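Side-chain contact in disulfide bond forming protein (DsbF) (PDB 3IOS), which probably catalyses the oxidation of reduced, unfolded secreted proteins in Mycobacterium tuberculosis, giving them disulfide bonds: residues L20-K25 with A109-T114. Residues are numbered along the deposited sequence; the frame is centred on the assembly and turned at random.
Sequences LQFSAK and ANFGVT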
loop_
_atom_site.group_PDB
_atom_site.type_symbol
_atom_site.label_atom_id
_atom_site.label_comp_id
_atom_site.label_asym_id
_atom_site.label_seq_id
_atom_site.Cartn_x
_atom_site.Cartn_y
_atom_site.Cartn_z
ATOM N N LEU A 20 -12.624 -0.613 3.926
ATOM C CA LEU A 20 -11.694 -0.154 4.953
ATOM C C LEU A 20 -11.868 -0.879 6.279
ATOM O O LEU A 20 -11.158 -0.606 7.242
ATOM C CB LEU A 20 -11.854 1.353 5.172
ATOM C CG LEU A 20 -11.491 2.234 3.973
ATOM C CD1 LEU A 20 -11.608 3.698 4.366
ATOM C CD2 LEU A 20 -10.070 1.921 3.522
ATOM N N GLN A 21 -12.810 -1.810 6.330
ATOM C CA GLN A 21 -13.047 -2.538 7.564
ATOM C C GLN A 21 -12.129 -3.737 7.706
ATOM O O GLN A 21 -12.523 -4.878 7.464
ATOM C CB GLN A 21 -14.513 -2.959 7.646
ATOM C CG GLN A 21 -15.456 -1.765 7.731
ATOM C CD GLN A 21 -16.907 -2.165 7.912
ATOM O OE1 GLN A 21 -17.548 -2.665 6.988
ATOM N NE2 GLN A 21 -17.430 -1.947 9.114
ATOM N N PHE A 22 -10.893 -3.456 8.098
ATOM C CA PHE A 22 -9.884 -4.487 8.294
ATOM C C PHE A 22 -8.831 -3.973 9.264
ATOM O O PHE A 22 -8.682 -2.767 9.453
ATOM C CB PHE A 22 -9.240 -4.861 6.948
ATOM C CG PHE A 22 -8.332 -3.796 6.379
ATOM C CD1 PHE A 22 -7.009 -3.691 6.795
ATOM C CD2 PHE A 22 -8.803 -2.901 5.420
ATOM C CE1 PHE A 22 -6.166 -2.710 6.269
ATOM C CE2 PHE A 22 -7.967 -1.914 4.888
ATOM C CZ PHE A 22 -6.646 -1.823 5.313
ATOM N N SER A 23 -8.119 -4.894 9.898
ATOM C CA SER A 23 -7.062 -4.524 10.824
ATOM C C SER A 23 -5.822 -5.292 10.389
ATOM O O SER A 23 -5.923 -6.243 9.617
ATOM C CB SER A 23 -7.447 -4.892 12.258
ATOM O OG SER A 23 -7.766 -6.265 12.357
ATOM N N ALA A 24 -4.660 -4.872 10.870
ATOM C CA ALA A 24 -3.418 -5.536 10.508
ATOM C C ALA A 24 -2.291 -5.112 11.436
ATOM O O ALA A 24 -2.476 -4.257 12.298
ATOM C CB ALA A 24 -3.056 -5.206 9.057
ATOM N N LYS A 25 -1.124 -5.727 11.262
ATOM C CA LYS A 25 0.047 -5.397 12.068
ATOM C C LYS A 25 1.113 -4.807 11.154
ATOM O O LYS A 25 1.330 -5.311 10.054
ATOM C CB LYS A 25 0.609 -6.652 12.744
ATOM C CG LYS A 25 -0.090 -7.074 14.034
ATOM C CD LYS A 25 0.305 -6.172 15.197
ATOM C CE LYS A 25 -0.265 -6.673 16.518
ATOM N NZ LYS A 25 0.084 -5.764 17.647
ATOM N N ALA A 109 -6.903 -10.074 0.543
ATOM C CA ALA A 109 -8.219 -10.646 0.281
ATOM C C ALA A 109 -9.301 -9.577 0.343
ATOM O O ALA A 109 -10.221 -9.553 -0.476
ATOM C CB ALA A 109 -8.511 -11.747 1.289
ATOM N N ASN A 110 -9.174 -8.687 1.318
ATOM C CA ASN A 110 -10.134 -7.612 1.505
ATOM C C ASN A 110 -10.257 -6.692 0.292
ATOM O O ASN A 110 -11.303 -6.078 0.076
ATOM C CB ASN A 110 -9.753 -6.784 2.728
ATOM C CG ASN A 110 -10.727 -5.660 2.986
ATOM O OD1 ASN A 110 -11.834 -5.889 3.435
ATOM N ND2 ASN A 110 -10.321 -4.438 2.676
ATOM N N PHE A 111 -9.196 -6.596 -0.499
ATOM C CA PHE A 111 -9.205 -5.735 -1.675
ATOM C C PHE A 111 -9.273 -6.521 -2.976
ATOM O O PHE A 111 -9.133 -5.959 -4.062
ATOM C CB PHE A 111 -7.963 -4.841 -1.671
ATOM C CG PHE A 111 -8.026 -3.720 -0.672
ATOM C CD1 PHE A 111 -8.652 -2.518 -0.996
ATOM C CD2 PHE A 111 -7.472 -3.867 0.594
ATOM C CE1 PHE A 111 -8.726 -1.478 -0.072
ATOM C CE2 PHE A 111 -7.539 -2.831 1.531
ATOM C CZ PHE A 111 -8.168 -1.634 1.192
ATOM N N GLY A 112 -9.487 -7.827 -2.859
ATOM C CA GLY A 112 -9.566 -8.671 -4.036
ATOM C C GLY A 112 -8.255 -8.769 -4.794
ATOM O O GLY A 112 -8.245 -8.981 -6.008
ATOM N N VAL A 113 -7.143 -8.604 -4.085
ATOM C CA VAL A 113 -5.831 -8.679 -4.717
ATOM C C VAL A 113 -5.263 -10.083 -4.561
ATOM O O VAL A 113 -5.089 -10.577 -3.448
ATOM C CB VAL A 113 -4.845 -7.660 -4.097
ATOM C CG1 VAL A 113 -3.457 -7.837 -4.704
ATOM C CG2 VAL A 113 -5.342 -6.241 -4.344
ATOM N N THR A 114 -4.985 -10.727 -5.689
ATOM C CA THR A 114 -4.441 -12.075 -5.672
ATOM C C THR A 114 -3.019 -12.084 -6.209
ATOM O O THR A 114 -2.250 -13.008 -5.939
ATOM C CB THR A 114 -5.307 -13.033 -6.513
ATOM O OG1 THR A 114 -5.482 -12.492 -7.827
ATOM C CG2 THR A 114 -6.668 -13.224 -5.861
#
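F22 CE2 sits at the edge of the F111 ring, near that ring's plane, 3.5 Å from F111 CE2, while the N110 amide nitrogen ND2 stands 3.4 Å above one F111 face, offset toward the rim. The two phenyl rings are steeply inclined at 75°, with centroids 5.6 Å apart, and the approach to F22 is oblique. N110 ND2 also lies 3.5 Å from F22 CD2, so a single amide nitrogen borders both rings. N110 holds an extended first torsion (chi1 -179°), its CG opposite the backbone N, which carries the amide to F22; a hydrogen bond from ND2 to the carbonyl O of Q19 then fixes this end and ties helix 106-110 to the chain just ahead of L20. F22 and F111 both rest on L44 of the central strand 42-47, F22 touches V107 as well, and the F111 ring meets that of F46. A Schellman motif closes the helix: V113 N hydrogen-bonds to W108 O and G112 N to A109 O (3.0 Å), with G112 at positive phi. The contact thus packs the segment leading into the hairpin of strands 23-25 and 31-33 against the end of a short helix, over the central sheet of a thioredoxin fold.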